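Local coordinates for protein hydrogenase maturation factor (Thermoanaerobacter tengcongensis, PDB 3VTH) that probably transfers the carbamoyl group of carbamoyl phosphate, with ATP, onto the C-terminal cysteine of HypE during [NiFe]-hydrogenase maturation, at residues 165-168 against 169-172; 482-485 against 486-489. All coordinates share one frame; numbering follows the deposited sequence.

Overall arrangement
Both contacts are local, and each lies within about two turns of one helix, so neither closes a long loop. From the N terminus, the chain first builds an acylphosphatase-like sheet and then the two HypF zinc fingers. Contact 1 lies in the second finger, on helix 165-171, and carries one zinc ligand. The chain then runs through the Telomere recombination (YrdC-like) region before reaching the Kae1-like part. There contact 2 forms the N-cap and first two turns of helix 483-494, right after strand 478-481, and supplies two iron ligands. The contacts follow in series without nesting or crossing. Their centres lie about 53 Å apart, on opposite sides of the chain's centre.

Contact 1: residues 165-168 against 169-172; sequences EKCS and REYH. With ZN (zinc ion), chain D.
Arg169 lays its guanidinium over the backbone and side chain of Lys166, one turn back on helix 165-171. One face of the group covers Lys166 CA, which sits 4.0 Å above the plane. The two side chains run side by side in the same direction, and Arg169 NH2 comes 3.4 Å from Lys166 CG. The bend at chi3 (-30°) folds the arginine chain back along the helix. Glu165 passes the arginine at a slant, the carboxylate and guanidinium planes 60° apart. Its OE1 stays 4.3 Å from Arg169 NH1, beyond a salt bridge.

At the C-terminal end, His172 turns back onto Ser168. Its ring ND1 donates to Ser168 O at 2.9 Å, and its backbone N donates to the same oxygen at 3.0 Å. The two donors arrive from opposite faces of the carbonyl plane, and ND1 stands above that plane. The ND1 bond probably limits the turning of the imidazole, while the backbone bond closes the last turn. Tyr171 CD1 lies over one face of the ring, 3.6 Å above its plane. The tyrosine itself stacks with His180 and bonds Gln182 through OH.

Cys167 points away from this turn, and its SG binds the zinc ion at 2.3 Å. Cys164, Cys186 and Cys189 complete the Cys4 site. Glu170 leans back along the helix, with CG against Lys166 O at 3.5 Å, and its OE1 makes a salt bridge to Arg128. With an alanine here, Arg128 would probably lose this carboxylate partner, and the space beside Lys166 O would be less filled. The helix thus presents a thiolate ligand and a carboxylate on one flank, which ties the zinc site of this finger to the arginine-bearing loop of the other.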
ATOM      1  N   GLU A 165       5.210  33.749 -20.206  1.00 39.50           N
ATOM      2  CA  GLU A 165       5.075  35.075 -19.597  1.00 41.16           C
ATOM      3  C   GLU A 165       3.867  35.173 -18.654  1.00 39.77           C
ATOM      4  O   GLU A 165       3.959  35.781 -17.590  1.00 39.18           O
ATOM      5  CB  GLU A 165       4.995  36.144 -20.698  1.00 43.30           C
ATOM      6  CG  GLU A 165       4.994  37.583 -20.197  1.00 48.35           C
ATOM      7  CD  GLU A 165       4.891  38.621 -21.326  1.00 53.61           C
ATOM      8  OE1 GLU A 165       4.387  38.304 -22.430  1.00 57.17           O
ATOM      9  OE2 GLU A 165       5.309  39.774 -21.101  1.00 57.19           O
ATOM     10  N   LYS A 166       2.744  34.571 -19.036  1.00 38.81           N
ATOM     11  CA  LYS A 166       1.546  34.628 -18.193  1.00 38.78           C
ATOM     12  C   LYS A 166       1.690  33.811 -16.904  1.00 36.25           C
ATOM     13  O   LYS A 166       1.286  34.259 -15.823  1.00 35.44           O
ATOM     14  CB  LYS A 166       0.309  34.160 -18.955  1.00 39.39           C
ATOM     15  CG  LYS A 166      -0.186  35.140 -19.993  1.00 43.51           C
ATOM     16  CD  LYS A 166      -1.655  34.863 -20.295  1.00 47.94           C
ATOM     17  CE  LYS A 166      -1.833  33.947 -21.490  1.00 48.55           C
ATOM     18  NZ  LYS A 166      -1.856  34.769 -22.748  1.00 51.04           N
ATOM     19  N   CYS A 167       2.269  32.623 -17.016  1.00 35.14           N
ATOM     20  CA  CYS A 167       2.461  31.775 -15.841  1.00 33.67           C
ATOM     21  C   CYS A 167       3.479  32.393 -14.894  1.00 33.87           C
ATOM     22  O   CYS A 167       3.318  32.318 -13.679  1.00 33.61           O
ATOM     23  CB  CYS A 167       2.881  30.365 -16.245  1.00 32.46           C
ATOM     24  SG  CYS A 167       1.506  29.408 -16.901  1.00 32.54           S
ATOM     25  N   SER A 168       4.518  32.992 -15.462  1.00 34.73           N
ATOM     26  CA  SER A 168       5.535  33.699 -14.686  1.00 36.65           C
ATOM     27  C   SER A 168       4.970  34.915 -13.930  1.00 37.48           C
ATOM     28  O   SER A 168       5.373  35.188 -12.788  1.00 37.24           O
ATOM     29  CB  SER A 168       6.673  34.141 -15.595  1.00 37.88           C
ATOM     30  OG  SER A 168       7.645  34.847 -14.848  1.00 41.93           O
ATOM     31  N   ARG A 169       4.012  35.604 -14.529  1.00 38.15           N
ATOM     32  CA  ARG A 169       3.315  36.699 -13.876  1.00 39.70           C
ATOM     33  C   ARG A 169       2.516  36.205 -12.686  1.00 38.51           C
ATOM     34  O   ARG A 169       2.559  36.765 -11.637  1.00 38.58           O
ATOM     35  CB  ARG A 169       2.421  37.471 -14.858  1.00 40.98           C
ATOM     36  CG  ARG A 169       3.211  38.374 -15.799  1.00 45.94           C
ATOM     37  CD  ARG A 169       2.405  39.350 -16.697  1.00 51.74           C
ATOM     38  NE  ARG A 169       1.079  38.870 -17.067  1.00 56.61           N
ATOM     39  CZ  ARG A 169       0.671  38.580 -18.305  1.00 58.91           C
ATOM     40  NH1 ARG A 169       1.464  38.734 -19.348  1.00 60.00           N
ATOM     41  NH2 ARG A 169      -0.553  38.140 -18.493  1.00 60.55           N
ATOM     42  N   GLU A 170       1.809  35.112 -12.862  1.00 37.29           N
ATOM     43  CA  GLU A 170       1.070  34.485 -11.775  1.00 36.75           C
ATOM     44  C   GLU A 170       2.007  34.050 -10.650  1.00 35.53           C
ATOM     45  O   GLU A 170       1.727  34.287  -9.470  1.00 35.40           O
ATOM     46  CB  GLU A 170       0.309  33.259 -12.281  1.00 36.55           C
ATOM     47  CG  GLU A 170      -0.864  33.563 -13.207  1.00 39.87           C
ATOM     48  CD  GLU A 170      -1.549  32.272 -13.669  1.00 42.34           C
ATOM     49  OE1 GLU A 170      -0.845  31.275 -13.914  1.00 42.78           O
ATOM     50  OE2 GLU A 170      -2.787  32.245 -13.775  1.00 45.46           O
ATOM     51  N   TYR A 171       3.111  33.410 -11.035  1.00 34.18           N
ATOM     52  CA  TYR A 171       4.146  32.938 -10.108  1.00 33.55           C
ATOM     53  C   TYR A 171       4.695  34.082  -9.243  1.00 34.32           C
ATOM     54  O   TYR A 171       4.968  33.895  -8.051  1.00 33.51           O
ATOM     55  CB  TYR A 171       5.282  32.283 -10.902  1.00 32.24           C
ATOM     56  CG  TYR A 171       6.393  31.681 -10.064  1.00 33.18           C
ATOM     57  CD1 TYR A 171       7.474  32.459  -9.617  1.00 31.52           C
ATOM     58  CD2 TYR A 171       6.373  30.333  -9.724  1.00 29.78           C
ATOM     59  CE1 TYR A 171       8.504  31.884  -8.852  1.00 32.77           C
ATOM     60  CE2 TYR A 171       7.398  29.761  -8.969  1.00 28.11           C
ATOM     61  CZ  TYR A 171       8.448  30.533  -8.539  1.00 31.65           C
ATOM     62  OH  TYR A 171       9.439  29.946  -7.776  1.00 32.32           O
ATOM     63  N   HIS A 172       4.864  35.253  -9.852  1.00 35.83           N
ATOM     64  CA  HIS A 172       5.426  36.410  -9.153  1.00 37.79           C
ATOM     65  C   HIS A 172       4.386  37.354  -8.534  1.00 38.41           C
ATOM     66  O   HIS A 172       4.749  38.397  -7.990  1.00 39.59           O
ATOM     67  CB  HIS A 172       6.405  37.184 -10.073  1.00 39.41           C
ATOM     68  CG  HIS A 172       7.671  36.432 -10.354  1.00 41.35           C
ATOM     69  ND1 HIS A 172       7.896  35.771 -11.541  1.00 44.28           N
ATOM     70  CD2 HIS A 172       8.757  36.195  -9.582  1.00 44.06           C
ATOM     71  CE1 HIS A 172       9.073  35.173 -11.497  1.00 43.96           C
ATOM     72  NE2 HIS A 172       9.616  35.413 -10.318  1.00 44.35           N
TER
HETATM   73 ZN    ZN D 802       2.063  29.053 -19.113  1.00 35.94          ZN

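Contact 2: residues 482-485 against 486-489; sequences QHHH and AHIA. With FE (Fe (III) ion), chain I; AP2 (phosphomethylphosphonic acid adenosyl ester), chain H.
Ala489 N donates to His485 O at 2.9 Å, one of the backbone bonds that build helix 483-494. Gln482 OE1 caps the start of this helix. It takes the backbone N-H groups of His484 and His485, the first a weak bond and the second 3.1 Å long. The same amide gives NE2 to His484 ND1 at 3.1 Å, nearly straight and within both the amide and ring planes; NE2 also bonds Tyr511 O. This fixes the rotation of the His484 ring, whose NE2 bonds iron ligand Asp507.

One turn apart, His483 and His487 bring their NE2 atoms to the iron, each 2.2 Å from it. Their rings are almost perpendicular, at 87°, and CD2 of His483 meets CD2 of His487 at 3.6 Å. CG of His483 is anti to its backbone N (chi1 -172°), whereas CG of His487 is anti to its carbonyl carbon (chi1 -87°), and these two settings converge the rings on one metal. The nucleotide analogue AP2 (phosphomethylphosphonic acid adenosyl ester) binds the iron through O2B at 2.0 Å and through O2A, and Asp507 and Asp734 complete the six ligands. Asp460 is hydrogen-bonded to ND1 of His483, which helps set this iron ligand. The iron probably draws charge from the analogue's phosphonate oxygens, consistent with a Kae1-like nucleotide site.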
ATOM      1  N   GLN A 482      12.973 -13.554  11.554  1.00 23.64           N
ATOM      2  CA  GLN A 482      11.977 -14.564  11.234  1.00 23.22           C
ATOM      3  C   GLN A 482      10.717 -13.860  10.713  1.00 22.76           C
ATOM      4  O   GLN A 482      10.329 -12.819  11.226  1.00 22.54           O
ATOM      5  CB  GLN A 482      11.672 -15.445  12.442  1.00 22.88           C
ATOM      6  CG  GLN A 482      10.999 -16.773  12.042  1.00 22.68           C
ATOM      7  CD  GLN A 482       9.501 -16.635  11.807  1.00 22.55           C
ATOM      8  OE1 GLN A 482       8.827 -15.859  12.486  1.00 21.77           O
ATOM      9  NE2 GLN A 482       8.972 -17.399  10.850  1.00 24.38           N
ATOM     10  N   HIS A 483      10.100 -14.451   9.687  1.00 23.23           N
ATOM     11  CA  HIS A 483       9.001 -13.838   8.915  1.00 22.35           C
ATOM     12  C   HIS A 483       7.816 -13.384   9.767  1.00 21.45           C
ATOM     13  O   HIS A 483       7.310 -12.270   9.614  1.00 21.00           O
ATOM     14  CB  HIS A 483       8.513 -14.850   7.871  1.00 22.49           C
ATOM     15  CG  HIS A 483       7.529 -14.289   6.890  1.00 23.06           C
ATOM     16  ND1 HIS A 483       7.917 -13.620   5.748  1.00 24.28           N
ATOM     17  CD2 HIS A 483       6.173 -14.324   6.862  1.00 24.04           C
ATOM     18  CE1 HIS A 483       6.843 -13.261   5.064  1.00 23.30           C
ATOM     19  NE2 HIS A 483       5.775 -13.677   5.716  1.00 23.95           N
ATOM     20  N   HIS A 484       7.350 -14.270  10.647  1.00 21.49           N
ATOM     21  CA  HIS A 484       6.182 -13.979  11.453  1.00 21.30           C
ATOM     22  C   HIS A 484       6.467 -12.984  12.556  1.00 21.60           C
ATOM     23  O   HIS A 484       5.621 -12.147  12.863  1.00 21.24           O
ATOM     24  CB  HIS A 484       5.509 -15.284  11.900  1.00 21.87           C
ATOM     25  CG  HIS A 484       5.112 -16.115  10.723  1.00 21.68           C
ATOM     26  ND1 HIS A 484       5.958 -17.041  10.152  1.00 21.89           N
ATOM     27  CD2 HIS A 484       4.021 -16.056   9.920  1.00 20.54           C
ATOM     28  CE1 HIS A 484       5.384 -17.558   9.082  1.00 21.01           C
ATOM     29  NE2 HIS A 484       4.208 -16.979   8.920  1.00 22.63           N
ATOM     30  N   HIS A 485       7.670 -13.052  13.121  1.00 21.90           N
ATOM     31  CA  HIS A 485       8.124 -12.028  14.037  1.00 22.70           C
ATOM     32  C   HIS A 485       8.038 -10.662  13.340  1.00 22.36           C
ATOM     33  O   HIS A 485       7.524  -9.708  13.920  1.00 23.03           O
ATOM     34  CB  HIS A 485       9.551 -12.355  14.529  1.00 23.09           C
ATOM     35  CG  HIS A 485      10.054 -11.453  15.618  1.00 25.27           C
ATOM     36  ND1 HIS A 485      11.396 -11.323  15.901  1.00 25.49           N
ATOM     37  CD2 HIS A 485       9.403 -10.636  16.484  1.00 24.59           C
ATOM     38  CE1 HIS A 485      11.552 -10.468  16.897  1.00 27.12           C
ATOM     39  NE2 HIS A 485      10.361 -10.023  17.254  1.00 26.48           N
ATOM     40  N   ALA A 486       8.523 -10.574  12.099  1.00 22.66           N
ATOM     41  CA  ALA A 486       8.473  -9.322  11.333  1.00 22.60           C
ATOM     42  C   ALA A 486       7.046  -8.804  11.106  1.00 22.37           C
ATOM     43  O   ALA A 486       6.813  -7.602  11.223  1.00 22.28           O
ATOM     44  CB  ALA A 486       9.204  -9.472  10.008  1.00 22.60           C
ATOM     45  N   HIS A 487       6.099  -9.689  10.769  1.00 22.22           N
ATOM     46  CA  HIS A 487       4.677  -9.286  10.647  1.00 22.30           C
ATOM     47  C   HIS A 487       4.203  -8.627  11.949  1.00 22.65           C
ATOM     48  O   HIS A 487       3.598  -7.541  11.930  1.00 23.56           O
ATOM     49  CB  HIS A 487       3.758 -10.497  10.350  1.00 22.31           C
ATOM     50  CG  HIS A 487       3.614 -10.845   8.896  1.00 21.83           C
ATOM     51  ND1 HIS A 487       3.227  -9.932   7.933  1.00 20.28           N
ATOM     52  CD2 HIS A 487       3.740 -12.036   8.255  1.00 20.73           C
ATOM     53  CE1 HIS A 487       3.139 -10.542   6.762  1.00 20.24           C
ATOM     54  NE2 HIS A 487       3.450 -11.819   6.931  1.00 20.68           N
ATOM     55  N   ILE A 488       4.467  -9.270  13.087  1.00 22.89           N
ATOM     56  CA  ILE A 488       4.020  -8.723  14.376  1.00 23.25           C
ATOM     57  C   ILE A 488       4.685  -7.361  14.651  1.00 24.20           C
ATOM     58  O   ILE A 488       4.018  -6.411  15.094  1.00 24.14           O
ATOM     59  CB  ILE A 488       4.270  -9.717  15.565  1.00 24.59           C
ATOM     60  CG1 ILE A 488       3.555 -11.052  15.334  1.00 23.76           C
ATOM     61  CG2 ILE A 488       3.847  -9.111  16.937  1.00 24.14           C
ATOM     62  CD1 ILE A 488       2.051 -10.939  14.977  1.00 23.86           C
ATOM     63  N   ALA A 489       5.986  -7.266  14.360  1.00 23.68           N
ATOM     64  CA  ALA A 489       6.740  -6.028  14.599  1.00 24.28           C
ATOM     65  C   ALA A 489       6.280  -4.877  13.699  1.00 24.31           C
ATOM     66  O   ALA A 489       6.326  -3.715  14.124  1.00 24.76           O
ATOM     67  CB  ALA A 489       8.235  -6.257  14.411  1.00 23.60           C
TER
HETATM   68 FE    FE I 807       3.600 -13.398   5.434  1.00 27.79          FE
HETATM   69  PB  AP2 H 806       3.183 -15.328   2.843  1.00 38.84           P
HETATM   70  O1B AP2 H 806       2.023 -16.272   3.038  1.00 38.10           O
HETATM   71  O2B AP2 H 806       3.830 -14.798   4.085  1.00 34.03           O
HETATM   72  O3B AP2 H 806       4.141 -15.824   1.789  1.00 40.69           O
HETATM   73  C3A AP2 H 806       2.389 -13.897   2.062  1.00 34.10           C
HETATM   74  PA  AP2 H 806       1.233 -12.981   3.122  1.00 34.45           P
HETATM   75  O1A AP2 H 806       0.971 -11.754   2.260  1.00 30.12           O
HETATM   76  O2A AP2 H 806       1.647 -12.804   4.563  1.00 29.34           O
HETATM   77  O5' AP2 H 806      -0.091 -13.911   3.177  1.00 34.22           O
HETATM   78  C5' AP2 H 806      -0.854 -14.042   1.983  1.00 36.48           C
HETATM   79  C4' AP2 H 806      -1.768 -15.222   2.221  1.00 37.36           C
HETATM   80  O4' AP2 H 806      -2.806 -14.848   3.129  1.00 37.86           O
HETATM   81  C3' AP2 H 806      -2.487 -15.666   0.962  1.00 38.49           C
HETATM   82  O3' AP2 H 806      -1.628 -16.463   0.140  1.00 39.84           O
HETATM   83  C2' AP2 H 806      -3.645 -16.431   1.572  1.00 39.11           C
HETATM   84  O2' AP2 H 806      -3.154 -17.737   1.895  1.00 38.39           O
HETATM   85  C1' AP2 H 806      -3.971 -15.632   2.842  1.00 37.66           C
HETATM   86  N9  AP2 H 806      -5.169 -14.797   2.538  1.00 37.59           N
HETATM   87  C8  AP2 H 806      -5.271 -13.788   1.637  1.00 37.42           C
HETATM   88  N7  AP2 H 806      -6.534 -13.283   1.588  1.00 37.34           N
HETATM   89  C5  AP2 H 806      -7.272 -13.974   2.478  1.00 37.29           C
HETATM   90  C6  AP2 H 806      -8.685 -13.963   2.933  1.00 37.62           C
HETATM   91  N6  AP2 H 806      -9.583 -13.082   2.425  1.00 36.46           N
HETATM   92  N1  AP2 H 806      -9.045 -14.874   3.879  1.00 37.69           N
HETATM   93  C2  AP2 H 806      -8.169 -15.749   4.418  1.00 36.89           C
HETATM   94  N3  AP2 H 806      -6.874 -15.820   4.039  1.00 36.25           N
HETATM   95  C4  AP2 H 806      -6.380 -14.974   3.092  1.00 36.56           C